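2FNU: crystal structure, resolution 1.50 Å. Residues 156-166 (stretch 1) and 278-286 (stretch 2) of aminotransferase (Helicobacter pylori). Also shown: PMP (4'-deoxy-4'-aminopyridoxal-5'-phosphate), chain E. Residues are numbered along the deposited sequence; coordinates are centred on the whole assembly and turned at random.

Stretch 1, residues 156-166: SHALGSEYQNK
Stretch 2 (278-286) KDKSSNHLY

The two stretches belong to one chain and run antiparallel: His-157 lies beside His-284 (CA to CA 5.8 Å), Ser-161 beside Ser-281 (4.2 Å) and Glu-162 beside Lys-280 (5.4 Å). Two turns shape stretch 1. A type II turn from Ala-158 to Ser-161 is closed by Ser-161 N to Ala-158 O (2.9 Å); Gly-160 (phi/psi 99/-16) suits its third position, where a CB would jam against the preceding carbonyl. A type I' turn from Tyr-163 to Lys-166 carries Gln-164 (49/48) and Asn-165 (65/19) in left-handed conformations. Stretch 2 is irregular, with Asn-283 also left-handed (59/40).

One backbone hydrogen bond joins the stretches, Glu-162 N to Lys-280 O (2.9 Å). The other four direct hydrogen bonds each pair a side chain with a backbone group. Asp-279, chi1 -92°, accepts from the turn amides: Gln-164 N reaches OD2 (2.8 Å) and Asn-165 N reaches OD1 (3.1 Å), so one carboxylate satisfies two successive NH groups. The serines are short enough to bond backbone at close range. Ser-282 OG (p) donates to His-157 O (2.6 Å), while Ser-282 N donates to Ser-161 OG (m) at 2.8 Å. Within stretch 2, Ser-281 OG (t) accepts from Asn-283 N (3.0 Å).

Glu-162 (m, t) and Lys-280 (m, t, t, t) extend alongside each other, but OE2 and NZ remain 4.2 Å apart, beyond a salt bridge. Water 3 links them, donating to Glu-162 OE2 (2.5 Å) and accepting from Lys-280 NZ (2.8 Å). Water 2 donates to Glu-162 OE1 and Asp-279 OD1 (both 2.7 Å) and accepts from Lys-280 N (2.8 Å).

At the buried end, His-284 (t) directs its edge toward the face of His-157 (m), centroids 4.8 Å apart, planes at 61°. PMP lies at the His-157 ring edge, where His-157 NE2 hydrogen-bonds PMP O3 (2.9 Å).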

# COMPACT_ATOMS: atom_id res chain seq x y z
N SER B 156 3.70 14.46 8.20
CA SER B 156 4.51 13.26 7.96
C SER B 156 5.85 13.30 8.68
O SER B 156 6.35 12.24 9.08
CB SER B 156 4.74 13.05 6.46
OG SER B 156 3.57 12.55 5.84
N HIS B 157 6.45 14.50 8.80
CA HIS B 157 7.75 14.67 9.46
C HIS B 157 7.67 14.78 10.98
O HIS B 157 8.71 14.81 11.64
CB HIS B 157 8.43 15.97 9.01
CG HIS B 157 8.77 16.02 7.55
ND1 HIS B 157 9.54 17.02 7.01
CD2 HIS B 157 8.44 15.20 6.53
CE1 HIS B 157 9.68 16.82 5.71
NE2 HIS B 157 9.02 15.72 5.39
N ALA B 158 6.45 14.89 11.51
CA ALA B 158 6.29 15.57 12.80
C ALA B 158 5.78 14.76 13.98
O ALA B 158 5.32 15.35 14.96
CB ALA B 158 5.41 16.83 12.63
N LEU B 159 5.87 13.43 13.91
CA LEU B 159 5.46 12.66 15.09
C LEU B 159 6.33 13.03 16.30
O LEU B 159 7.56 12.89 16.29
CB LEU B 159 5.51 11.16 14.83
CG LEU B 159 4.94 10.33 15.99
CD1 LEU B 159 3.42 10.35 16.00
CD2 LEU B 159 5.46 8.92 15.87
N GLY B 160 5.66 13.51 17.35
CA GLY B 160 6.36 13.94 18.56
C GLY B 160 6.57 15.45 18.64
O GLY B 160 6.88 15.99 19.70
N SER B 161 6.42 16.14 17.51
CA SER B 161 6.51 17.60 17.51
C SER B 161 5.35 18.22 18.29
O SER B 161 4.29 17.61 18.40
CB SER B 161 6.50 18.15 16.08
OG SER B 161 7.63 17.65 15.37
N GLU B 162 5.59 19.44 18.79
CA GLU B 162 4.61 20.16 19.61
C GLU B 162 4.31 21.57 19.09
O GLU B 162 5.11 22.19 18.37
CB GLU B 162 5.10 20.26 21.06
CG GLU B 162 5.19 18.88 21.71
CD GLU B 162 5.70 18.91 23.15
OE1 GLU B 162 5.89 20.00 23.74
OE2 GLU B 162 5.93 17.80 23.69
N TYR B 163 3.15 22.07 19.50
CA TYR B 163 2.79 23.47 19.29
C TYR B 163 2.17 23.89 20.61
O TYR B 163 1.22 23.26 21.09
CB TYR B 163 1.79 23.58 18.15
CG TYR B 163 1.23 24.97 17.97
CD1 TYR B 163 0.03 25.35 18.58
CD2 TYR B 163 1.89 25.91 17.18
CE1 TYR B 163 -0.50 26.63 18.41
CE2 TYR B 163 1.36 27.21 17.01
CZ TYR B 163 0.17 27.54 17.62
OH TYR B 163 -0.37 28.80 17.45
N GLN B 164 2.73 24.94 21.22
CA GLN B 164 2.26 25.41 22.52
C GLN B 164 2.13 24.25 23.52
O GLN B 164 1.13 24.09 24.22
CB GLN B 164 0.99 26.25 22.36
CG GLN B 164 1.27 27.56 21.62
CD GLN B 164 0.03 28.39 21.35
OE1 GLN B 164 -1.07 28.07 21.82
NE2 GLN B 164 0.19 29.46 20.57
N ASN B 165 3.18 23.43 23.58
CA ASN B 165 3.27 22.32 24.54
C ASN B 165 2.25 21.21 24.35
O ASN B 165 2.00 20.42 25.26
CB ASN B 165 3.23 22.84 25.99
CG ASN B 165 4.29 23.87 26.24
OD1 ASN B 165 4.00 25.05 26.38
ND2 ASN B 165 5.54 23.44 26.22
N LYS B 166 1.67 21.14 23.15
CA LYS B 166 0.72 20.10 22.80
C LYS B 166 1.17 19.37 21.55
O LYS B 166 1.60 19.99 20.57
CB LYS B 166 -0.66 20.72 22.56
CG LYS B 166 -1.24 21.34 23.86
CD LYS B 166 -2.46 22.20 23.65
CE LYS B 166 -2.14 23.46 22.88
NZ LYS B 166 -3.28 24.46 22.90
N LYS B 278 10.62 27.28 18.72
CA LYS B 278 9.94 27.76 19.92
C LYS B 278 9.19 26.64 20.63
O LYS B 278 8.71 26.82 21.74
CB LYS B 278 8.98 28.90 19.57
CG LYS B 278 9.71 30.17 19.13
CD LYS B 278 8.74 31.27 18.72
CE LYS B 278 9.49 32.54 18.33
NZ LYS B 278 8.58 33.59 17.82
N ASP B 279 9.09 25.48 19.98
CA ASP B 279 8.48 24.31 20.60
C ASP B 279 9.34 23.11 20.27
O ASP B 279 10.19 23.17 19.36
CB ASP B 279 7.06 24.06 20.08
CG ASP B 279 5.99 24.73 20.93
OD1 ASP B 279 5.75 24.32 22.11
OD2 ASP B 279 5.35 25.65 20.39
N LYS B 280 9.13 22.02 20.99
CA LYS B 280 9.82 20.76 20.70
C LYS B 280 9.48 20.30 19.29
O LYS B 280 8.32 20.36 18.87
CB LYS B 280 9.39 19.67 21.66
CG LYS B 280 9.96 19.78 23.05
CD LYS B 280 9.78 18.41 23.73
CE LYS B 280 9.82 18.46 25.23
NZ LYS B 280 9.54 17.07 25.73
N SER B 281 10.50 19.86 18.55
CA SER B 281 10.33 19.33 17.20
C SER B 281 10.82 17.89 17.15
O SER B 281 11.73 17.50 17.90
CB SER B 281 11.15 20.14 16.18
OG SER B 281 11.27 19.47 14.92
N SER B 282 10.23 17.12 16.23
CA SER B 282 10.68 15.75 15.99
C SER B 282 12.14 15.73 15.50
O SER B 282 12.82 14.71 15.60
CB SER B 282 9.79 15.12 14.93
OG SER B 282 10.01 15.77 13.68
N ASN B 283 12.59 16.83 14.92
CA ASN B 283 13.94 16.90 14.33
C ASN B 283 14.12 15.86 13.24
O ASN B 283 15.17 15.24 13.13
CB ASN B 283 15.04 16.72 15.39
CG ASN B 283 15.08 17.86 16.39
OD1 ASN B 283 15.02 17.64 17.62
ND2 ASN B 283 15.17 19.07 15.89
N HIS B 284 13.08 15.67 12.42
CA HIS B 284 13.24 14.76 11.29
C HIS B 284 14.39 15.17 10.38
O HIS B 284 15.17 14.30 9.92
CB HIS B 284 11.93 14.62 10.48
CG HIS B 284 12.11 13.85 9.22
ND1 HIS B 284 12.71 12.60 9.20
CD2 HIS B 284 11.82 14.16 7.94
CE1 HIS B 284 12.78 12.18 7.94
NE2 HIS B 284 12.25 13.10 7.16
N LEU B 285 14.47 16.48 10.10
CA LEU B 285 15.58 17.04 9.31
C LEU B 285 16.36 18.04 10.14
O LEU B 285 15.81 18.63 11.09
CB LEU B 285 15.08 17.77 8.06
CG LEU B 285 14.16 17.03 7.09
CD1 LEU B 285 13.64 17.95 5.96
CD2 LEU B 285 14.89 15.84 6.48
N TYR B 286 17.61 18.27 9.74
CA TYR B 286 18.39 19.40 10.26
C TYR B 286 18.74 20.28 9.05
O TYR B 286 19.74 20.02 8.37
CB TYR B 286 19.69 18.92 10.94
CG TYR B 286 20.44 20.06 11.57
CD1 TYR B 286 20.18 20.44 12.90
CD2 TYR B 286 21.36 20.81 10.84
CE1 TYR B 286 20.86 21.51 13.50
CE2 TYR B 286 22.02 21.88 11.42
CZ TYR B 286 21.77 22.22 12.74
OH TYR B 286 22.43 23.28 13.33
N1 PMP E . 4.44 13.96 2.89
C2 PMP E . 5.70 14.36 3.25
C2A PMP E . 5.89 15.75 3.81
C3 PMP E . 6.78 13.47 3.09
O3 PMP E . 8.04 13.84 3.47
C4 PMP E . 6.57 12.18 2.54
C4A PMP E . 7.72 11.24 2.28
N4A PMP E . 8.93 11.93 1.91
C5 PMP E . 5.26 11.78 2.25
C6 PMP E . 4.21 12.67 2.49
C5A PMP E . 4.95 10.40 1.70
O4P PMP E . 5.05 9.50 2.79
P PMP E . 5.31 7.93 2.50
O1P PMP E . 6.76 7.81 2.10
O2P PMP E . 5.08 7.26 3.82
O3P PMP E . 4.35 7.45 1.45
O HOH W 1 7.10 22.23 16.50
O HOH W 2 7.27 22.29 23.13
O HOH W 3 6.77 17.24 25.95